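Local coordinates for uncharacterized protein MJ0764 (Methanocaldococcus jannaschii, PDB 2B8M), which is of unknown function but belongs to the RmlC-like cupin family and folds as a double-stranded beta-helix, at the interface of chains A and B. Numbering follows the deposited sequence. Chains: chain A/B, Hypothetical protein MJ0764.

The interface of chains A and B. Residues chain A 7, 9, 21, 29, 97; chain B 52-53, 73-75.
B:Ile52 lays its branch methyl CG2 over one face of the A:Phe97 ring, toward the rim and 3.7 Å from the ring centroid. With CG1 beside the backbone N (chi1 -57°), CG2 is anti to that N and points to A:Phe97, while the CG1 branch carries CD1 to A:Ile29 CG2, tip to tip at 4.0 Å. B:Ile75 CD1 packs loosely against A:Leu21 CD1 and A:Ile29 CG2.

The A:Phe9 ring is held between two groups. B:Gly73 CA sits over one face, offset toward the rim and 3.5 Å from the ring centroid, and A:Phe97 CZ lies over the centre of the other. The A:Phe97 ring thus turns its edge to A:Phe9 and a face to B:Ile52. CG of A:Phe9 lies between its own backbone N and carbonyl carbon (chi1 68°), which turns a face of the ring onto B:Gly73 CA. An alanine here would probably leave B:Gly73 CA without its aromatic cover and free the A:Phe97 ring to shift.

Backbone bonds form the rim. A:Phe9 N donates to B:Gly73 O at 2.9 Å. A:Tyr7 N donates to B:Ile75 O at 2.9 Å, and B:Ile75 N returns a bond to A:Tyr7 O at 2.9 Å. B:Ile75 O also lies in plane at the A:Tyr7 ring edge. Strand 5-8 of chain A thereby pairs antiparallel with strand 74-78 of chain B. The N-terminal strand of chain A thus adds to a cupin sheet of chain B, and the two-fold repeats this with the chains exchanged, which suggests a dimer.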
loop_
_atom_site.group_PDB
_atom_site.type_symbol
_atom_site.label_atom_id
_atom_site.label_comp_id
_atom_site.label_asym_id
_atom_site.label_seq_id
_atom_site.Cartn_x
_atom_site.Cartn_y
_atom_site.Cartn_z
ATOM N N TYR A 7 9.384 -9.054 0.302
ATOM C CA TYR A 7 9.203 -8.786 1.713
ATOM C C TYR A 7 7.995 -9.581 2.150
ATOM O O TYR A 7 7.056 -9.806 1.365
ATOM C CB TYR A 7 8.864 -7.303 1.936
ATOM C CG TYR A 7 9.888 -6.346 1.401
ATOM C CD1 TYR A 7 9.985 -6.072 0.020
ATOM C CD2 TYR A 7 10.785 -5.681 2.273
ATOM C CE1 TYR A 7 11.002 -5.171 -0.487
ATOM C CE2 TYR A 7 11.745 -4.788 1.789
ATOM C CZ TYR A 7 11.853 -4.553 0.413
ATOM O OH TYR A 7 12.786 -3.647 -0.052
ATOM N N PHE A 9 4.892 -9.669 5.188
ATOM C CA PHE A 9 4.178 -9.039 6.276
ATOM C C PHE A 9 3.347 -10.096 7.003
ATOM O O PHE A 9 2.887 -11.090 6.402
ATOM C CB PHE A 9 3.362 -7.820 5.816
ATOM C CG PHE A 9 2.155 -8.125 4.918
ATOM C CD1 PHE A 9 0.930 -8.499 5.457
ATOM C CD2 PHE A 9 2.256 -7.988 3.551
ATOM C CE1 PHE A 9 -0.162 -8.734 4.633
ATOM C CE2 PHE A 9 1.170 -8.252 2.715
ATOM C CZ PHE A 9 -0.030 -8.618 3.261
ATOM N N LEU A 21 8.938 -2.339 6.786
ATOM C CA LEU A 21 9.413 -3.334 5.838
ATOM C C LEU A 21 10.223 -2.780 4.708
ATOM O O LEU A 21 11.354 -3.233 4.498
ATOM C CB LEU A 21 8.241 -4.128 5.294
ATOM C CG LEU A 21 7.670 -5.147 6.316
ATOM C CD1 LEU A 21 6.335 -5.606 5.765
ATOM C CD2 LEU A 21 8.593 -6.297 6.610
ATOM N N ILE A 29 7.282 1.708 3.065
ATOM C CA ILE A 29 6.031 0.994 3.244
ATOM C C ILE A 29 6.105 0.189 4.534
ATOM O O ILE A 29 6.952 -0.685 4.699
ATOM C CB ILE A 29 5.680 0.077 2.029
ATOM C CG1 ILE A 29 5.741 0.846 0.699
ATOM C CG2 ILE A 29 4.292 -0.559 2.237
ATOM C CD1 ILE A 29 5.498 0.020 -0.518
ATOM N N PHE A 97 -1.615 -0.436 5.925
ATOM C CA PHE A 97 -0.303 -0.111 5.416
ATOM C C PHE A 97 -0.089 1.377 5.421
ATOM O O PHE A 97 -1.025 2.142 5.226
ATOM C CB PHE A 97 -0.094 -0.653 4.006
ATOM C CG PHE A 97 -0.183 -2.149 3.946
ATOM C CD1 PHE A 97 -1.411 -2.786 3.778
ATOM C CD2 PHE A 97 0.964 -2.919 4.099
ATOM C CE1 PHE A 97 -1.460 -4.155 3.772
ATOM C CE2 PHE A 97 0.905 -4.288 4.066
ATOM C CZ PHE A 97 -0.293 -4.903 3.916
ATOM N N ILE B 52 1.526 -4.967 -3.171
ATOM C CA ILE B 52 1.174 -5.413 -1.826
ATOM C C ILE B 52 0.029 -6.413 -1.939
ATOM O O ILE B 52 -1.123 -6.052 -2.207
ATOM C CB ILE B 52 0.768 -4.212 -0.915
ATOM C CG1 ILE B 52 1.878 -3.156 -0.824
ATOM C CG2 ILE B 52 0.396 -4.754 0.450
ATOM C CD1 ILE B 52 1.441 -1.833 -0.223
ATOM N N ILE B 53 0.338 -7.678 -1.745
ATOM C CA ILE B 53 -0.656 -8.726 -2.028
ATOM C C ILE B 53 -1.461 -9.040 -0.788
ATOM O O ILE B 53 -0.901 -9.505 0.214
ATOM C CB ILE B 53 0.022 -9.969 -2.559
ATOM C CG1 ILE B 53 0.904 -9.592 -3.760
ATOM C CG2 ILE B 53 -1.013 -11.027 -2.961
ATOM C CD1 ILE B 53 1.595 -10.719 -4.354
ATOM N N GLY B 73 0.369 -11.746 1.887
ATOM C CA GLY B 73 1.449 -11.605 2.874
ATOM C C GLY B 73 2.786 -11.218 2.264
ATOM O O GLY B 73 3.755 -11.075 2.974
ATOM N N ASN B 74 2.841 -11.071 0.945
ATOM C CA ASN B 74 4.062 -10.606 0.257
ATOM C C ASN B 74 3.925 -9.187 -0.238
ATOM O O ASN B 74 2.848 -8.775 -0.683
ATOM C CB ASN B 74 4.392 -11.473 -0.969
ATOM C CG ASN B 74 4.974 -12.828 -0.624
ATOM O OD1 ASN B 74 4.418 -13.847 -1.060
ATOM N ND2 ASN B 74 6.091 -12.872 0.117
ATOM N N ILE B 75 5.021 -8.439 -0.162
ATOM C CA ILE B 75 5.172 -7.209 -0.891
ATOM C C ILE B 75 6.312 -7.464 -1.837
ATOM O O ILE B 75 7.384 -7.894 -1.412
ATOM C CB ILE B 75 5.510 -6.031 0.025
ATOM C CG1 ILE B 75 4.423 -5.822 1.052
ATOM C CG2 ILE B 75 5.823 -4.774 -0.804
ATOM C CD1 ILE B 75 4.754 -4.719 2.027
#